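Local coordinates for protein NADPH-quinone reductase (Pediococcus pentosaceus ATCC 25745, PDB 3HA2) that probably reduces quinones with NAD(P)H as a flavoprotein, this chain being the flavodoxin-like portion of a longer polypeptide, at residues L4-H9 / A68-W73; S47-N52 / T76-K81. One frame throughout, in Å; residues are numbered along the deposited sequence.

Contact 1. Residues L4-H9 / A68-W73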
ATOM      1  N   LEU A   4       6.655  -6.917 -19.380  1.00 21.30           N
ATOM      2  CA  LEU A   4       5.366  -6.269 -19.263  1.00 20.70           C
ATOM      3  C   LEU A   4       5.511  -5.103 -18.300  1.00 21.38           C
ATOM      4  O   LEU A   4       5.923  -5.286 -17.151  1.00 21.43           O
ATOM      5  CB  LEU A   4       4.327  -7.271 -18.694  1.00 20.69           C
ATOM      6  CG  LEU A   4       2.907  -6.754 -18.436  1.00 20.06           C
ATOM      7  CD1 LEU A   4       2.241  -6.231 -19.728  1.00 21.00           C
ATOM      8  CD2 LEU A   4       2.056  -7.857 -17.791  1.00 19.93           C
ATOM      9  N   ILE A   5       5.166  -3.905 -18.767  1.00 21.33           N
ATOM     10  CA  ILE A   5       5.197  -2.725 -17.913  1.00 21.76           C
ATOM     11  C   ILE A   5       3.762  -2.326 -17.564  1.00 21.86           C
ATOM     12  O   ILE A   5       3.000  -1.885 -18.428  1.00 22.27           O
ATOM     13  CB  ILE A   5       5.974  -1.571 -18.563  1.00 22.36           C
ATOM     14  CG1 ILE A   5       7.380  -2.048 -18.988  1.00 21.51           C
ATOM     15  CG2 ILE A   5       6.092  -0.378 -17.584  1.00 21.61           C
ATOM     16  CD1 ILE A   5       8.115  -1.007 -19.800  1.00 25.13           C
ATOM     17  N   ILE A   6       3.411  -2.513 -16.290  1.00 21.62           N
ATOM     18  CA  ILE A   6       2.098  -2.127 -15.760  1.00 22.42           C
ATOM     19  C   ILE A   6       2.185  -0.667 -15.335  1.00 23.09           C
ATOM     20  O   ILE A   6       2.846  -0.332 -14.341  1.00 22.84           O
ATOM     21  CB  ILE A   6       1.703  -2.952 -14.507  1.00 22.18           C
ATOM     22  CG1 ILE A   6       1.775  -4.464 -14.775  1.00 22.78           C
ATOM     23  CG2 ILE A   6       0.298  -2.529 -14.011  1.00 23.52           C
ATOM     24  CD1 ILE A   6       0.909  -4.934 -15.931  1.00 25.27           C
ATOM     25  N   VAL A   7       1.542   0.186 -16.114  1.00 23.66           N
ATOM     26  CA  VAL A   7       1.642   1.631 -15.937  1.00 24.66           C
ATOM     27  C   VAL A   7       0.440   2.078 -15.132  1.00 25.59           C
ATOM     28  O   VAL A   7      -0.677   2.174 -15.660  1.00 24.17           O
ATOM     29  CB  VAL A   7       1.716   2.357 -17.296  1.00 24.63           C
ATOM     30  CG1 VAL A   7       1.841   3.879 -17.117  1.00 24.89           C
ATOM     31  CG2 VAL A   7       2.889   1.827 -18.095  1.00 26.05           C
ATOM     32  N   ALA A   8       0.677   2.328 -13.849  1.00 27.34           N
ATOM     33  CA  ALA A   8      -0.390   2.628 -12.908  1.00 30.36           C
ATOM     34  C   ALA A   8      -0.349   4.080 -12.474  1.00 32.74           C
ATOM     35  O   ALA A   8      -0.372   4.371 -11.285  1.00 34.47           O
ATOM     36  CB  ALA A   8      -0.319   1.703 -11.689  1.00 29.46           C
ATOM     37  N   HIS A   9      -0.229   4.989 -13.432  1.00 36.15           N
ATOM     38  CA  HIS A   9      -0.409   6.405 -13.124  1.00 38.79           C
ATOM     39  C   HIS A   9      -1.910   6.655 -13.191  1.00 40.25           C
ATOM     40  O   HIS A   9      -2.537   6.306 -14.196  1.00 40.80           O
ATOM     41  CB  HIS A   9       0.340   7.289 -14.102  1.00 39.01           C
ATOM     42  CG  HIS A   9       0.340   8.732 -13.713  1.00 41.58           C
ATOM     43  ND1 HIS A   9       1.464   9.371 -13.233  1.00 43.90           N
ATOM     44  CD2 HIS A   9      -0.648   9.659 -13.720  1.00 44.16           C
ATOM     45  CE1 HIS A   9       1.167  10.631 -12.964  1.00 44.76           C
ATOM     46  NE2 HIS A   9      -0.105  10.835 -13.258  1.00 44.81           N
ATOM     47  N   ALA A  68      -4.108   3.701  -5.444  1.00 25.79           N
ATOM     48  CA  ALA A  68      -5.168   2.742  -5.159  1.00 26.07           C
ATOM     49  C   ALA A  68      -5.498   1.812  -6.343  1.00 26.32           C
ATOM     50  O   ALA A  68      -5.818   0.647  -6.134  1.00 26.30           O
ATOM     51  CB  ALA A  68      -6.406   3.483  -4.711  1.00 26.05           C
ATOM     52  N   LEU A  69      -5.449   2.323  -7.574  1.00 26.64           N
ATOM     53  CA  LEU A  69      -5.770   1.457  -8.727  1.00 27.35           C
ATOM     54  C   LEU A  69      -4.767   0.308  -8.844  1.00 26.07           C
ATOM     55  O   LEU A  69      -5.163  -0.807  -9.166  1.00 25.96           O
ATOM     56  CB  LEU A  69      -5.860   2.219 -10.062  1.00 27.75           C
ATOM     57  CG  LEU A  69      -6.469   1.360 -11.214  1.00 27.90           C
ATOM     58  CD1 LEU A  69      -7.843   0.766 -10.875  1.00 31.90           C
ATOM     59  CD2 LEU A  69      -6.578   2.105 -12.532  1.00 29.16           C
ATOM     60  N   LEU A  70      -3.491   0.557  -8.561  1.00 25.23           N
ATOM     61  CA  LEU A  70      -2.530  -0.558  -8.571  1.00 25.38           C
ATOM     62  C   LEU A  70      -2.811  -1.555  -7.438  1.00 24.98           C
ATOM     63  O   LEU A  70      -2.714  -2.765  -7.633  1.00 24.44           O
ATOM     64  CB  LEU A  70      -1.070  -0.088  -8.537  1.00 25.55           C
ATOM     65  CG  LEU A  70      -0.025  -1.223  -8.592  1.00 25.52           C
ATOM     66  CD1 LEU A  70      -0.149  -2.074  -9.874  1.00 24.83           C
ATOM     67  CD2 LEU A  70       1.385  -0.686  -8.459  1.00 26.46           C
ATOM     68  N   LYS A  71      -3.186  -1.042  -6.263  1.00 24.25           N
ATOM     69  CA  LYS A  71      -3.488  -1.918  -5.143  1.00 24.03           C
ATOM     70  C   LYS A  71      -4.722  -2.756  -5.483  1.00 24.03           C
ATOM     71  O   LYS A  71      -4.776  -3.942  -5.164  1.00 23.91           O
ATOM     72  CB  LYS A  71      -3.743  -1.108  -3.869  1.00 25.61           C
ATOM     73  CG  LYS A  71      -3.887  -1.970  -2.633  1.00 26.38           C
ATOM     74  CD  LYS A  71      -2.537  -2.629  -2.307  1.00 28.54           C
ATOM     75  CE  LYS A  71      -2.670  -4.115  -2.019  1.00 30.21           C
ATOM     76  NZ  LYS A  71      -3.570  -4.457  -0.873  1.00 26.11           N
ATOM     77  N   GLN A  72      -5.703  -2.142  -6.152  1.00 23.46           N
ATOM     78  CA  GLN A  72      -6.883  -2.891  -6.595  1.00 23.75           C
ATOM     79  C   GLN A  72      -6.509  -4.024  -7.557  1.00 23.68           C
ATOM     80  O   GLN A  72      -7.044  -5.122  -7.465  1.00 22.42           O
ATOM     81  CB  GLN A  72      -7.934  -1.984  -7.231  1.00 24.39           C
ATOM     82  CG  GLN A  72      -9.292  -2.684  -7.480  1.00 26.10           C
ATOM     83  CD  GLN A  72      -9.968  -3.092  -6.178  1.00 29.59           C
ATOM     84  OE1 GLN A  72      -9.774  -4.199  -5.679  1.00 32.00           O
ATOM     85  NE2 GLN A  72     -10.707  -2.165  -5.586  1.00 32.95           N
ATOM     86  N   TRP A  73      -5.584  -3.746  -8.474  1.00 22.80           N
ATOM     87  CA  TRP A  73      -5.111  -4.763  -9.430  1.00 22.85           C
ATOM     88  C   TRP A  73      -4.419  -5.895  -8.684  1.00 23.18           C
ATOM     89  O   TRP A  73      -4.656  -7.069  -8.968  1.00 23.27           O
ATOM     90  CB  TRP A  73      -4.174  -4.065 -10.419  1.00 22.61           C
ATOM     91  CG  TRP A  73      -3.551  -4.876 -11.526  1.00 22.69           C
ATOM     92  CD1 TRP A  73      -4.047  -5.085 -12.783  1.00 22.82           C
ATOM     93  CD2 TRP A  73      -2.254  -5.460 -11.501  1.00 20.95           C
ATOM     94  NE1 TRP A  73      -3.144  -5.814 -13.531  1.00 22.36           N
ATOM     95  CE2 TRP A  73      -2.044  -6.072 -12.758  1.00 21.69           C
ATOM     96  CE3 TRP A  73      -1.269  -5.584 -10.510  1.00 24.15           C
ATOM     97  CZ2 TRP A  73      -0.865  -6.763 -13.071  1.00 21.62           C
ATOM     98  CZ3 TRP A  73      -0.074  -6.262 -10.832  1.00 23.48           C
ATOM     99  CH2 TRP A  73       0.099  -6.847 -12.102  1.00 22.76           C
TER

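Contact 2. Residues S47-N52 / T76-K81. With SO4 (sulfate ion), chain D.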
ATOM      1  N   SER A  47      -3.603 -13.163 -18.294  1.00 21.35           N
ATOM      2  CA  SER A  47      -3.040 -13.597 -19.563  1.00 22.37           C
ATOM      3  C   SER A  47      -1.735 -12.871 -19.874  1.00 22.03           C
ATOM      4  O   SER A  47      -0.762 -13.500 -20.284  1.00 21.74           O
ATOM      5  CB  SER A  47      -4.016 -13.383 -20.707  1.00 23.04           C
ATOM      6  OG  SER A  47      -3.458 -13.925 -21.891  1.00 26.21           O
ATOM      7  N   LEU A  48      -1.724 -11.552 -19.688  1.00 21.39           N
ATOM      8  CA  LEU A  48      -0.509 -10.770 -19.951  1.00 21.36           C
ATOM      9  C   LEU A  48       0.631 -11.175 -19.026  1.00 21.85           C
ATOM     10  O   LEU A  48       1.780 -11.298 -19.459  1.00 22.13           O
ATOM     11  CB  LEU A  48      -0.798  -9.270 -19.826  1.00 21.91           C
ATOM     12  CG  LEU A  48      -1.670  -8.663 -20.930  1.00 22.36           C
ATOM     13  CD1 LEU A  48      -1.964  -7.204 -20.584  1.00 22.04           C
ATOM     14  CD2 LEU A  48      -0.972  -8.753 -22.293  1.00 23.01           C
ATOM     15  N   LEU A  49       0.326 -11.390 -17.750  1.00 21.62           N
ATOM     16  CA  LEU A  49       1.351 -11.866 -16.815  1.00 21.66           C
ATOM     17  C   LEU A  49       1.974 -13.185 -17.260  1.00 22.00           C
ATOM     18  O   LEU A  49       3.205 -13.338 -17.249  1.00 22.12           O
ATOM     19  CB  LEU A  49       0.787 -12.004 -15.409  1.00 20.77           C
ATOM     20  CG  LEU A  49       0.432 -10.668 -14.757  1.00 21.15           C
ATOM     21  CD1 LEU A  49      -0.498 -10.940 -13.586  1.00 19.93           C
ATOM     22  CD2 LEU A  49       1.664  -9.958 -14.270  1.00 20.38           C
ATOM     23  N   LEU A  50       1.127 -14.125 -17.668  1.00 22.62           N
ATOM     24  CA  LEU A  50       1.596 -15.449 -18.062  1.00 23.39           C
ATOM     25  C   LEU A  50       2.521 -15.385 -19.274  1.00 23.87           C
ATOM     26  O   LEU A  50       3.391 -16.238 -19.427  1.00 24.33           O
ATOM     27  CB  LEU A  50       0.416 -16.386 -18.339  1.00 23.61           C
ATOM     28  CG  LEU A  50      -0.404 -16.887 -17.141  1.00 24.44           C
ATOM     29  CD1 LEU A  50      -1.593 -17.719 -17.618  1.00 25.73           C
ATOM     30  CD2 LEU A  50       0.446 -17.703 -16.187  1.00 27.43           C
ATOM     31  N   GLN A  51       2.321 -14.374 -20.118  1.00 24.19           N
ATOM     32  CA  GLN A  51       3.037 -14.234 -21.388  1.00 25.14           C
ATOM     33  C   GLN A  51       4.360 -13.476 -21.232  1.00 24.72           C
ATOM     34  O   GLN A  51       5.096 -13.307 -22.202  1.00 24.90           O
ATOM     35  CB  GLN A  51       2.165 -13.486 -22.400  1.00 24.90           C
ATOM     36  CG  GLN A  51       0.929 -14.246 -22.870  1.00 26.90           C
ATOM     37  CD  GLN A  51      -0.013 -13.373 -23.690  1.00 27.76           C
ATOM     38  OE1 GLN A  51      -1.220 -13.341 -23.443  1.00 33.81           O
ATOM     39  NE2 GLN A  51       0.535 -12.654 -24.663  1.00 30.38           N
ATOM     40  N   ASN A  52       4.645 -12.983 -20.031  1.00 24.06           N
ATOM     41  CA  ASN A  52       5.851 -12.169 -19.834  1.00 23.74           C
ATOM     42  C   ASN A  52       6.766 -12.725 -18.759  1.00 23.77           C
ATOM     43  O   ASN A  52       6.306 -13.436 -17.864  1.00 24.38           O
ATOM     44  CB  ASN A  52       5.493 -10.698 -19.586  1.00 23.51           C
ATOM     45  CG  ASN A  52       4.972 -10.014 -20.840  1.00 24.14           C
ATOM     46  OD1 ASN A  52       5.737  -9.372 -21.567  1.00 25.17           O
ATOM     47  ND2 ASN A  52       3.683 -10.184 -21.126  1.00 20.94           N
ATOM     48  N   THR A  76      -7.084  -8.077  -6.844  1.00 24.41           N
ATOM     49  CA  THR A  76      -8.086  -8.752  -7.668  1.00 24.60           C
ATOM     50  C   THR A  76      -7.467  -9.695  -8.712  1.00 24.03           C
ATOM     51  O   THR A  76      -7.982 -10.783  -8.959  1.00 23.69           O
ATOM     52  CB  THR A  76      -9.012  -7.704  -8.350  1.00 25.57           C
ATOM     53  OG1 THR A  76      -9.525  -6.792  -7.358  1.00 27.65           O
ATOM     54  CG2 THR A  76     -10.184  -8.370  -8.994  1.00 26.19           C
ATOM     55  N   VAL A  77      -6.353  -9.273  -9.312  1.00 22.89           N
ATOM     56  CA  VAL A  77      -5.683 -10.081 -10.334  1.00 22.65           C
ATOM     57  C   VAL A  77      -4.847 -11.163  -9.658  1.00 22.63           C
ATOM     58  O   VAL A  77      -4.769 -12.296 -10.142  1.00 22.35           O
ATOM     59  CB  VAL A  77      -4.788  -9.194 -11.275  1.00 22.23           C
ATOM     60  CG1 VAL A  77      -3.875 -10.054 -12.181  1.00 21.94           C
ATOM     61  CG2 VAL A  77      -5.639  -8.280 -12.124  1.00 22.26           C
HETATM   62  N   MSE A  78      -4.194 -10.800  -8.551  1.00 22.92           N
HETATM   63  CA  MSE A  78      -3.295 -11.724  -7.860  1.00 24.08           C
HETATM   64  C   MSE A  78      -4.096 -12.514  -6.830  1.00 24.75           C
HETATM   65  O   MSE A  78      -4.029 -12.258  -5.625  1.00 25.07           O
HETATM   66  CB  MSE A  78      -2.121 -10.993  -7.203  1.00 24.54           C
HETATM   67  CG  MSE A  78      -1.286 -10.172  -8.154  1.00 25.75           C
HETATM   68 SE   MSE A  78      -0.612 -11.228  -9.652  1.00 34.24          SE
HETATM   69  CE  MSE A  78       0.703  -9.894 -10.281  1.00 24.82           C
ATOM     70  N   THR A  79      -4.868 -13.477  -7.313  1.00 24.63           N
ATOM     71  CA  THR A  79      -5.646 -14.314  -6.414  1.00 24.79           C
ATOM     72  C   THR A  79      -4.765 -15.396  -5.787  1.00 25.48           C
ATOM     73  O   THR A  79      -3.680 -15.682  -6.269  1.00 24.86           O
ATOM     74  CB  THR A  79      -6.827 -14.982  -7.143  1.00 24.28           C
ATOM     75  OG1 THR A  79      -6.327 -15.786  -8.218  1.00 23.28           O
ATOM     76  CG2 THR A  79      -7.793 -13.929  -7.684  1.00 23.70           C
ATOM     77  N   THR A  80      -5.243 -15.984  -4.697  1.00 26.62           N
ATOM     78  CA  THR A  80      -4.598 -17.150  -4.109  1.00 28.15           C
ATOM     79  C   THR A  80      -4.425 -18.247  -5.150  1.00 27.48           C
ATOM     80  O   THR A  80      -3.335 -18.822  -5.267  1.00 27.87           O
ATOM     81  CB  THR A  80      -5.436 -17.671  -2.928  1.00 29.02           C
ATOM     82  OG1 THR A  80      -5.541 -16.622  -1.964  1.00 32.35           O
ATOM     83  CG2 THR A  80      -4.799 -18.873  -2.286  1.00 30.85           C
ATOM     84  N   LYS A  81      -5.497 -18.522  -5.903  1.00 26.86           N
ATOM     85  CA  LYS A  81      -5.543 -19.588  -6.918  1.00 27.68           C
ATOM     86  C   LYS A  81      -4.490 -19.391  -8.011  1.00 26.49           C
ATOM     87  O   LYS A  81      -3.880 -20.348  -8.482  1.00 26.37           O
ATOM     88  CB  LYS A  81      -6.943 -19.642  -7.555  1.00 27.17           C
ATOM     89  CG  LYS A  81      -7.252 -20.894  -8.394  1.00 31.00           C
ATOM     90  CD  LYS A  81      -8.411 -20.626  -9.374  1.00 30.39           C
ATOM     91  CE  LYS A  81      -9.187 -21.876  -9.773  1.00 34.41           C
ATOM     92  NZ  LYS A  81      -8.403 -23.151  -9.830  1.00 37.37           N
TER
HETATM   93  S   SO4 D 179      -8.903 -16.429  -4.308  1.00 56.95           S
HETATM   94  O1  SO4 D 179      -9.523 -16.950  -3.083  1.00 56.07           O
HETATM   95  O2  SO4 D 179      -9.929 -15.738  -5.098  1.00 55.66           O
HETATM   96  O3  SO4 D 179      -7.879 -15.439  -3.945  1.00 55.55           O
HETATM   97  O4  SO4 D 179      -8.320 -17.542  -5.082  1.00 52.01           O

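Contact 1. Residues L4-H9 / A68-W73
Ile6 and Ala8 meet Leu70 and Trp73 where strand 3-7 of the parallel sheet of the flavodoxin-like fold packs against helix 68-77. The tight part is wholly apolar. Ile6 and Trp73 approach from opposite directions: Ile6 CG2 sits over one face of the indole, while Ile6 CD1 comes within 3.8 Å of Trp73 CZ2. The indole reaches down to the strand because its CG stands anti to the backbone N (chi1 -179°), and its NE1 is hydrogen-bonded to Glu45. Leu70 crosses Ile6 at about a right angle, its CD1 resting 4.2 Å from Ile6 CG2. Cutting Ile6 back to an alanine would probably open a gap under the indole and take from Leu70 CD1 the methyl it rests on. On the far side of the helix, at the subunit interface, the packing changes character. Gln72 is partly exposed and leans on Ala68 of the second subunit, and Lys71 NZ makes a salt bridge with Asp75 and hydrogen bonds to the backbone oxygens of Tyr62 and Ala66 of that subunit. The backbones of strand and helix segments come nearest at Ala8 and Leu70, just past the strand, where Ala8 CB lies 3.7 Å from Leu70 CB.

Contact 2. Residues S47-N52 / T76-K81
Leu49 carries the apolar part of this contact, meeting both Val77 and Met78, a selenomethionine, through its CD1 methyl. Leu49 and Val77 reach toward each other tip to tip, with Leu49 CD1 3.8 Å from Val77 CG1. Met78 bends at chi2 (-55°), which brings its CE to 3.7 Å from Leu49 CD1, and its SE also lies beside that methyl. No hydrogen bond crosses between the segments; the polar groups bond locally. Asn52 ND2 returns to Leu48 O at 2.8 Å, nearly straight at 165° and close to its own amide plane, folding back over the last residues of helix 42-50; Ser47 OG gives a bond to Gln51 OE1 in the carbonyl plane. In the other segment Met78 centres an inverse gamma turn, and Thr79 is the N-cap of helix 80-83, its OG1 accepting from Phe82 N. A sulfate, probably from the crystallisation liquor, sits at this helix start: its O3 accepts from Thr80 N at 2.8 Å and its O4 from Lys81 N at 3.1 Å. The contact thus joins helix 42-50, whose Gln46 also bonds to Val77 O, to the end of helix 68-77, with Leu4 of strand 3-7 and Trp73 also packing against Leu49.

The two contacts interleave along the chain, in the order 4-9, 47-52, 68-73, 76-81, and their centres lie about 13 Å apart. Helix 68-77 serves both, meeting the sheet in contact 1 and helix 42-50 in contact 2. Contact 1 lies deeper, its centre about 8 Å from the centre of the chain against about 15 Å for contact 2. They touch directly: Trp73 CH2 is 3.6 Å from Met78 CE, and Leu4 CD2 is 3.8 Å from Leu48 CB. Helices 42-50 and 68-77 thus pack on the same side of strand 3-7, with Trp73 and Leu4 joining the two contacts, which extend from strand 3-7 toward the turn before helix 80-83.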